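Long-range contacts in D-mandelate dehydrogenase (Rhodotorula graminis, PDB 2W2K), which probably oxidises D-mandelate to the corresponding 2-oxoacid with a nicotinamide cofactor, as a member of the D-isomer specific 2-hydroxyacid dehydrogenases: residues 222-228 against 250-256; 278-283 against 300-306. All coordinates share one frame; numbering follows the deposited sequence.

Contact 1 (222-228 against 250-256); sequences DCVSVSV and SRIVNTA
A chi1 of 170° swings Val224 CG1 away from the backbone N, and Ile252 CG1 follows the same course from the neighbouring strand (chi1 -172°), which sets the two side chains alongside each other with Val224 CB 4.0 Å from Ile252 CG1. They exemplify the pairing inside a Rossmann-type beta-alpha-beta unit, in which strands 223-226 and 250-254, linked through helix 240-245, run parallel. Nearly straight backbone bonds zip them together, among them Val253 N to Val224 O at 3.0 Å. On the face of Val224 and Ile252, Val226 CG2 comes within 4.1 Å of Ile252 CD1, while Val226 CG1 lies 3.6 Å from the amide oxygen OD1 of Asn254. That oxygen accepts from Ala256 N, closing an Asx turn, and Asn254 ND2 is held by Arg257 O, so the amide is fixed at both ends. The turn includes Thr255 and Ala256, which with Val228 belong to the NAD(+) site. The other face, with Cys223 and Val253, is covered by helix 114-130. At the opposite strand end the extended Arg251 side chain returns NH1 to Asp222 O at 3.1 Å; the oxygen lies in the guanidinium plane, although NH1 sits above the carbonyl plane. Asp222 OD2 takes Val165 N, while its OD1 accepts from a water 2.8 Å away that in turn accepts from Arg251 NH1.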
ATOM      1  N   ASP B 222     -11.957  -7.254  11.369  1.00  9.02           N
ATOM      2  CA  ASP B 222     -12.154  -5.905  10.812  1.00  7.27           C
ATOM      3  C   ASP B 222     -11.846  -5.880   9.303  1.00  8.17           C
ATOM      4  O   ASP B 222     -12.518  -5.167   8.528  1.00  8.11           O
ATOM      5  CB  ASP B 222     -11.306  -4.871  11.573  1.00  8.97           C
ATOM      6  CG  ASP B 222     -11.738  -4.729  13.050  1.00  8.91           C
ATOM      7  OD1 ASP B 222     -12.897  -4.314  13.293  1.00  9.65           O
ATOM      8  OD2 ASP B 222     -10.917  -5.027  13.946  1.00  7.45           O
ATOM      9  N   CYS B 223     -10.848  -6.669   8.890  1.00  5.55           N
ATOM     10  CA  CYS B 223     -10.599  -6.935   7.459  1.00  5.86           C
ATOM     11  C   CYS B 223     -10.289  -8.433   7.263  1.00  7.10           C
ATOM     12  O   CYS B 223      -9.400  -8.978   7.935  1.00  9.33           O
ATOM     13  CB  CYS B 223      -9.412  -6.089   6.955  1.00  5.15           C
ATOM     14  SG  CYS B 223      -9.092  -6.173   5.127  1.00  9.06           S
ATOM     15  N   VAL B 224     -10.999  -9.081   6.337  1.00  6.68           N
ATOM     16  CA  VAL B 224     -10.717 -10.493   5.962  1.00  5.08           C
ATOM     17  C   VAL B 224      -9.710 -10.569   4.785  1.00  7.87           C
ATOM     18  O   VAL B 224      -9.839  -9.798   3.820  1.00  6.52           O
ATOM     19  CB  VAL B 224     -12.038 -11.256   5.628  1.00  4.67           C
ATOM     20  CG1 VAL B 224     -11.770 -12.646   4.999  1.00  7.04           C
ATOM     21  CG2 VAL B 224     -12.923 -11.416   6.890  1.00  6.45           C
ATOM     22  N   SER B 225      -8.718 -11.478   4.869  1.00  5.25           N
ATOM     23  CA  SER B 225      -7.781 -11.733   3.745  1.00  6.40           C
ATOM     24  C   SER B 225      -7.953 -13.162   3.228  1.00  6.68           C
ATOM     25  O   SER B 225      -7.684 -14.133   3.968  1.00  6.55           O
ATOM     26  CB  SER B 225      -6.309 -11.502   4.148  1.00  6.29           C
ATOM     27  OG  SER B 225      -5.391 -11.876   3.110  1.00  8.64           O
ATOM     28  N   VAL B 226      -8.406 -13.285   1.975  1.00  6.02           N
ATOM     29  CA  VAL B 226      -8.614 -14.620   1.322  1.00  7.89           C
ATOM     30  C   VAL B 226      -7.334 -15.097   0.606  1.00  6.35           C
ATOM     31  O   VAL B 226      -6.897 -14.478  -0.371  1.00  6.55           O
ATOM     32  CB  VAL B 226      -9.848 -14.602   0.332  1.00  7.49           C
ATOM     33  CG1 VAL B 226     -10.112 -16.010  -0.287  1.00  4.93           C
ATOM     34  CG2 VAL B 226     -11.139 -14.065   1.038  1.00  6.86           C
ATOM     35  N   SER B 227      -6.761 -16.221   1.063  1.00  5.85           N
ATOM     36  CA  SER B 227      -5.563 -16.836   0.438  1.00  8.41           C
ATOM     37  C   SER B 227      -5.570 -18.367   0.646  1.00 10.53           C
ATOM     38  O   SER B 227      -4.959 -18.878   1.600  1.00  9.12           O
ATOM     39  CB  SER B 227      -4.265 -16.212   1.000  1.00 10.78           C
ATOM     40  OG  SER B 227      -3.109 -16.665   0.280  1.00 11.04           O
ATOM     41  N   VAL B 228      -6.257 -19.079  -0.257  1.00 11.60           N
ATOM     42  CA  VAL B 228      -6.399 -20.544  -0.218  1.00 12.77           C
ATOM     43  C   VAL B 228      -6.294 -21.085  -1.655  1.00 13.69           C
ATOM     44  O   VAL B 228      -6.562 -20.346  -2.621  1.00 11.75           O
ATOM     45  CB  VAL B 228      -7.785 -21.015   0.368  1.00 13.70           C
ATOM     46  CG1 VAL B 228      -7.877 -20.786   1.876  1.00 12.72           C
ATOM     47  CG2 VAL B 228      -8.965 -20.360  -0.367  1.00 15.65           C
ATOM     48  N   SER B 250     -17.430  -3.566   7.924  1.00  7.31           N
ATOM     49  CA  SER B 250     -16.163  -4.328   7.750  1.00  6.64           C
ATOM     50  C   SER B 250     -15.667  -4.323   6.275  1.00  7.56           C
ATOM     51  O   SER B 250     -16.270  -3.655   5.389  1.00  7.69           O
ATOM     52  CB  SER B 250     -16.340  -5.752   8.290  1.00  6.26           C
ATOM     53  OG  SER B 250     -17.489  -6.361   7.708  1.00 10.47           O
ATOM     54  N   ARG B 251     -14.585  -5.068   6.014  1.00  9.24           N
ATOM     55  CA  ARG B 251     -13.783  -4.958   4.780  1.00  6.68           C
ATOM     56  C   ARG B 251     -13.295  -6.352   4.353  1.00  8.91           C
ATOM     57  O   ARG B 251     -13.102  -7.229   5.227  1.00  6.56           O
ATOM     58  CB  ARG B 251     -12.560  -4.034   5.016  1.00  6.95           C
ATOM     59  CG  ARG B 251     -12.916  -2.646   5.590  1.00  5.79           C
ATOM     60  CD  ARG B 251     -11.709  -1.966   6.236  1.00  5.45           C
ATOM     61  NE  ARG B 251     -12.117  -0.826   7.055  1.00  6.45           N
ATOM     62  CZ  ARG B 251     -12.588  -0.915   8.307  1.00 10.05           C
ATOM     63  NH1 ARG B 251     -12.760  -2.104   8.920  1.00  6.91           N
ATOM     64  NH2 ARG B 251     -12.895   0.197   8.955  1.00 11.34           N
ATOM     65  N   ILE B 252     -13.103  -6.564   3.033  1.00  7.41           N
ATOM     66  CA  ILE B 252     -12.524  -7.848   2.539  1.00  6.42           C
ATOM     67  C   ILE B 252     -11.593  -7.663   1.324  1.00  7.18           C
ATOM     68  O   ILE B 252     -11.842  -6.774   0.485  1.00  5.50           O
ATOM     69  CB  ILE B 252     -13.627  -8.899   2.227  1.00  6.18           C
ATOM     70  CG1 ILE B 252     -13.014 -10.287   1.919  1.00  6.69           C
ATOM     71  CG2 ILE B 252     -14.558  -8.417   1.103  1.00  9.73           C
ATOM     72  CD1 ILE B 252     -14.079 -11.418   1.985  1.00  7.46           C
ATOM     73  N   VAL B 253     -10.513  -8.454   1.261  1.00  5.60           N
ATOM     74  CA  VAL B 253      -9.606  -8.476   0.073  1.00  5.79           C
ATOM     75  C   VAL B 253      -9.390  -9.920  -0.450  1.00  7.42           C
ATOM     76  O   VAL B 253      -9.419 -10.890   0.336  1.00  7.34           O
ATOM     77  CB  VAL B 253      -8.219  -7.765   0.327  1.00  6.41           C
ATOM     78  CG1 VAL B 253      -8.411  -6.331   0.912  1.00  7.10           C
ATOM     79  CG2 VAL B 253      -7.308  -8.591   1.193  1.00  8.83           C
ATOM     80  N   ASN B 254      -9.173 -10.061  -1.762  1.00  5.75           N
ATOM     81  CA  ASN B 254      -8.937 -11.388  -2.382  1.00  7.67           C
ATOM     82  C   ASN B 254      -7.742 -11.347  -3.345  1.00  8.35           C
ATOM     83  O   ASN B 254      -7.754 -10.549  -4.313  1.00  8.11           O
ATOM     84  CB  ASN B 254     -10.219 -11.891  -3.104  1.00  6.63           C
ATOM     85  CG  ASN B 254     -10.126 -13.359  -3.574  1.00  9.58           C
ATOM     86  OD1 ASN B 254      -9.210 -14.113  -3.200  1.00  9.57           O
ATOM     87  ND2 ASN B 254     -11.113 -13.778  -4.373  1.00  9.69           N
ATOM     88  N   THR B 255      -6.727 -12.189  -3.078  1.00  3.56           N
ATOM     89  CA  THR B 255      -5.590 -12.375  -3.998  1.00  5.74           C
ATOM     90  C   THR B 255      -5.442 -13.832  -4.471  1.00  9.64           C
ATOM     91  O   THR B 255      -4.445 -14.174  -5.125  1.00  8.19           O
ATOM     92  CB  THR B 255      -4.246 -11.880  -3.394  1.00  5.81           C
ATOM     93  OG1 THR B 255      -3.954 -12.609  -2.177  1.00  8.08           O
ATOM     94  CG2 THR B 255      -4.318 -10.359  -3.092  1.00  4.87           C
ATOM     95  N   ALA B 256      -6.445 -14.665  -4.162  1.00 10.13           N
ATOM     96  CA  ALA B 256      -6.414 -16.105  -4.475  1.00  8.05           C
ATOM     97  C   ALA B 256      -6.879 -16.424  -5.913  1.00  9.59           C
ATOM     98  O   ALA B 256      -6.117 -16.223  -6.866  1.00 10.23           O
ATOM     99  CB  ALA B 256      -7.203 -16.892  -3.391  1.00  5.19           C
TER
HETATM  100  O   HOH W   1     -14.207  -2.838  11.258  1.00 20.32           O
HETATM  101  O   HOH W   2      -5.545 -11.969   0.106  1.00  7.43           O
HETATM  102  O   HOH W   3      -3.068 -15.344  -2.043  1.00 11.49           O

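Contact 2 (278-283 against 300-306); sequences AGLDVH and TLTTHIG
Asp281 meets the 302-306 loop through both carboxylate oxygens, and here the contact is tight. OD1 takes two donors on different lone pairs: Ile305 N on the syn side at 2.8 Å, and the Thr302 hydroxyl OG1 on the anti side, also at 2.8 Å. OD2 accepts from Gly306 N at 2.9 Å, with that donor 29° out of the carboxylate plane. Asp281 CG lies anti to the backbone N (chi1 -173°), which carries the carboxylate across to the loop, and three bonds then fix its rotation. With an alanine here, Thr302 OG1 and the amides of Ile305 and Gly306 would probably be left without the carboxylate that accepts from all three, and the loop would be freer to shift. Ahead of the carboxylate, parallel strands pair regularly, as in Leu280 N to Thr300 O at 2.9 Å, but the flanking leucines meet more loosely, Leu280 CB being 4.2 Å from Leu301 CD2. The more open side is that of the partly exposed His304, whose imidazole is met on one face by Val282 CG1, 3.5 Å from the ring centroid, a CH-pi contact. Thr303 OG1 bonds a polar side chain of another protein chain. An aspartate just past the carboxyl end of strand 275-280, gripping the loop that leaves neighbouring strand 299-301, here marks the NAD(+) site of the Rossmann domain, to which Asp281 and nearby Gly307 belong.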
ATOM      1  N   ALA B 278     -14.095  -3.019  -0.288  1.00  8.25           N
ATOM      2  CA  ALA B 278     -13.525  -4.324  -0.718  1.00  8.79           C
ATOM      3  C   ALA B 278     -12.413  -4.124  -1.752  1.00  7.42           C
ATOM      4  O   ALA B 278     -12.394  -3.098  -2.459  1.00  5.86           O
ATOM      5  CB  ALA B 278     -14.641  -5.264  -1.275  1.00  5.73           C
ATOM      6  N   GLY B 279     -11.475  -5.084  -1.826  1.00  7.21           N
ATOM      7  CA  GLY B 279     -10.357  -5.032  -2.809  1.00  7.26           C
ATOM      8  C   GLY B 279     -10.173  -6.376  -3.515  1.00  9.42           C
ATOM      9  O   GLY B 279      -9.939  -7.381  -2.850  1.00  8.29           O
ATOM     10  N   LEU B 280     -10.306  -6.398  -4.851  1.00  6.99           N
ATOM     11  CA  LEU B 280     -10.180  -7.613  -5.655  1.00  7.64           C
ATOM     12  C   LEU B 280      -9.081  -7.489  -6.722  1.00  8.70           C
ATOM     13  O   LEU B 280      -9.189  -6.637  -7.647  1.00  9.82           O
ATOM     14  CB  LEU B 280     -11.508  -7.967  -6.370  1.00  9.08           C
ATOM     15  CG  LEU B 280     -12.822  -8.251  -5.620  1.00 12.86           C
ATOM     16  CD1 LEU B 280     -13.899  -8.704  -6.638  1.00 13.59           C
ATOM     17  CD2 LEU B 280     -12.674  -9.302  -4.480  1.00  4.89           C
ATOM     18  N   ASP B 281      -8.064  -8.349  -6.623  1.00  5.85           N
ATOM     19  CA  ASP B 281      -7.064  -8.535  -7.704  1.00  6.11           C
ATOM     20  C   ASP B 281      -7.537  -9.621  -8.702  1.00  7.84           C
ATOM     21  O   ASP B 281      -7.048  -9.694  -9.829  1.00  9.79           O
ATOM     22  CB  ASP B 281      -5.697  -8.953  -7.123  1.00  7.57           C
ATOM     23  CG  ASP B 281      -4.583  -9.005  -8.177  1.00 10.47           C
ATOM     24  OD1 ASP B 281      -4.373  -7.995  -8.905  1.00  7.03           O
ATOM     25  OD2 ASP B 281      -3.871 -10.042  -8.241  1.00  7.64           O
ATOM     26  N   VAL B 282      -8.472 -10.464  -8.263  1.00  7.67           N
ATOM     27  CA  VAL B 282      -8.938 -11.633  -9.031  1.00  7.92           C
ATOM     28  C   VAL B 282     -10.485 -11.615  -9.108  1.00 10.45           C
ATOM     29  O   VAL B 282     -11.155 -11.165  -8.160  1.00  9.07           O
ATOM     30  CB  VAL B 282      -8.382 -12.983  -8.447  1.00  8.35           C
ATOM     31  CG1 VAL B 282      -6.849 -13.061  -8.602  1.00  9.69           C
ATOM     32  CG2 VAL B 282      -8.777 -13.176  -6.934  1.00  8.36           C
ATOM     33  N   HIS B 283     -11.054 -12.081 -10.230  1.00 10.21           N
ATOM     34  CA  HIS B 283     -12.460 -11.739 -10.580  1.00  8.57           C
ATOM     35  C   HIS B 283     -13.224 -12.984 -10.989  1.00  6.79           C
ATOM     36  O   HIS B 283     -12.644 -13.838 -11.666  1.00  8.39           O
ATOM     37  CB  HIS B 283     -12.434 -10.670 -11.698  1.00 12.32           C
ATOM     38  CG  HIS B 283     -11.718  -9.410 -11.285  1.00  9.23           C
ATOM     39  ND1 HIS B 283     -10.360  -9.218 -11.459  1.00 10.23           N
ATOM     40  CD2 HIS B 283     -12.169  -8.312 -10.634  1.00  7.48           C
ATOM     41  CE1 HIS B 283     -10.012  -8.048 -10.944  1.00  3.65           C
ATOM     42  NE2 HIS B 283     -11.093  -7.481 -10.433  1.00 12.77           N
ATOM     43  N   THR B 300     -11.855  -1.391  -4.717  1.00  6.78           N
ATOM     44  CA  THR B 300     -10.529  -1.347  -5.350  1.00  7.31           C
ATOM     45  C   THR B 300     -10.402  -2.559  -6.295  1.00  9.03           C
ATOM     46  O   THR B 300     -10.609  -3.717  -5.883  1.00  8.52           O
ATOM     47  CB  THR B 300      -9.358  -1.355  -4.278  1.00 11.82           C
ATOM     48  OG1 THR B 300      -9.502  -0.267  -3.343  1.00  8.69           O
ATOM     49  CG2 THR B 300      -7.970  -1.301  -4.956  1.00  7.44           C
ATOM     50  N   LEU B 301     -10.089  -2.287  -7.566  1.00  8.66           N
ATOM     51  CA  LEU B 301     -10.035  -3.331  -8.611  1.00  6.31           C
ATOM     52  C   LEU B 301      -8.723  -3.286  -9.422  1.00  8.17           C
ATOM     53  O   LEU B 301      -8.385  -2.250 -10.001  1.00  6.89           O
ATOM     54  CB  LEU B 301     -11.254  -3.212  -9.561  1.00  8.60           C
ATOM     55  CG  LEU B 301     -12.649  -3.292  -8.889  1.00 11.10           C
ATOM     56  CD1 LEU B 301     -13.738  -2.544  -9.682  1.00 10.44           C
ATOM     57  CD2 LEU B 301     -13.034  -4.731  -8.595  1.00  7.85           C
ATOM     58  N   THR B 302      -7.985  -4.399  -9.458  1.00  8.17           N
ATOM     59  CA  THR B 302      -6.708  -4.496 -10.229  1.00  7.74           C
ATOM     60  C   THR B 302      -6.733  -5.662 -11.273  1.00  7.24           C
ATOM     61  O   THR B 302      -7.538  -6.602 -11.151  1.00  8.11           O
ATOM     62  CB  THR B 302      -5.449  -4.545  -9.286  1.00 10.94           C
ATOM     63  OG1 THR B 302      -5.609  -5.569  -8.277  1.00  7.92           O
ATOM     64  CG2 THR B 302      -5.245  -3.195  -8.580  1.00  8.49           C
ATOM     65  N   THR B 303      -5.878  -5.591 -12.302  1.00  5.59           N
ATOM     66  CA  THR B 303      -5.842  -6.589 -13.396  1.00  6.86           C
ATOM     67  C   THR B 303      -5.003  -7.880 -13.117  1.00  9.40           C
ATOM     68  O   THR B 303      -4.093  -8.219 -13.904  1.00  9.03           O
ATOM     69  CB  THR B 303      -5.364  -5.941 -14.767  1.00  7.79           C
ATOM     70  OG1 THR B 303      -4.009  -5.470 -14.642  1.00  8.86           O
ATOM     71  CG2 THR B 303      -6.267  -4.773 -15.172  1.00  8.97           C
ATOM     72  N   HIS B 304      -5.328  -8.605 -12.033  1.00  6.86           N
ATOM     73  CA  HIS B 304      -4.603  -9.852 -11.647  1.00  7.90           C
ATOM     74  C   HIS B 304      -3.064  -9.650 -11.675  1.00  7.84           C
ATOM     75  O   HIS B 304      -2.311 -10.443 -12.281  1.00  7.43           O
ATOM     76  CB  HIS B 304      -5.066 -11.059 -12.510  1.00  9.17           C
ATOM     77  CG  HIS B 304      -4.872 -12.410 -11.867  1.00 12.61           C
ATOM     78  ND1 HIS B 304      -3.938 -12.663 -10.881  1.00 17.92           N
ATOM     79  CD2 HIS B 304      -5.483 -13.597 -12.111  1.00 12.23           C
ATOM     80  CE1 HIS B 304      -4.002 -13.939 -10.524  1.00 13.01           C
ATOM     81  NE2 HIS B 304      -4.924 -14.529 -11.265  1.00 22.62           N
ATOM     82  N   ILE B 305      -2.607  -8.580 -11.017  1.00  7.15           N
ATOM     83  CA  ILE B 305      -1.166  -8.290 -10.934  1.00  5.85           C
ATOM     84  C   ILE B 305      -0.423  -8.894  -9.721  1.00  5.05           C
ATOM     85  O   ILE B 305       0.774  -8.668  -9.570  1.00  6.37           O
ATOM     86  CB  ILE B 305      -0.804  -6.754 -11.122  1.00  5.47           C
ATOM     87  CG1 ILE B 305      -1.531  -5.856 -10.094  1.00  6.38           C
ATOM     88  CG2 ILE B 305      -1.048  -6.304 -12.593  1.00 11.32           C
ATOM     89  CD1 ILE B 305      -0.972  -4.415 -10.018  1.00  5.94           C
ATOM     90  N   GLY B 306      -1.116  -9.665  -8.878  1.00  6.76           N
ATOM     91  CA  GLY B 306      -0.478 -10.214  -7.647  1.00  6.53           C
ATOM     92  C   GLY B 306       0.986 -10.657  -7.792  1.00  6.71           C
ATOM     93  O   GLY B 306       1.893 -10.159  -7.087  1.00  6.18           O
TER

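The two contacts illustrate how a parallel sheet is built by repeating one step. Contact 1 closes before contact 2 opens along the chain, and each pairs the two strands of a beta-alpha-beta unit, the first linked through helix 240-245 and the second through the short helix 291-294. Their centres lie 11 Å apart in the same seven-stranded sheet, where strands 250-254 and 275-280 are neighbours, probably joined by Gly279 N to Ile252 O and Asn254 N to Gly279 O. Strand 299-301 is outermost within this chain. Because all four strands run the same way, their carboxyl ends gather along one edge, and the NAD(+) residues Val228, Thr255, Ala256 and Asp281 sit there together.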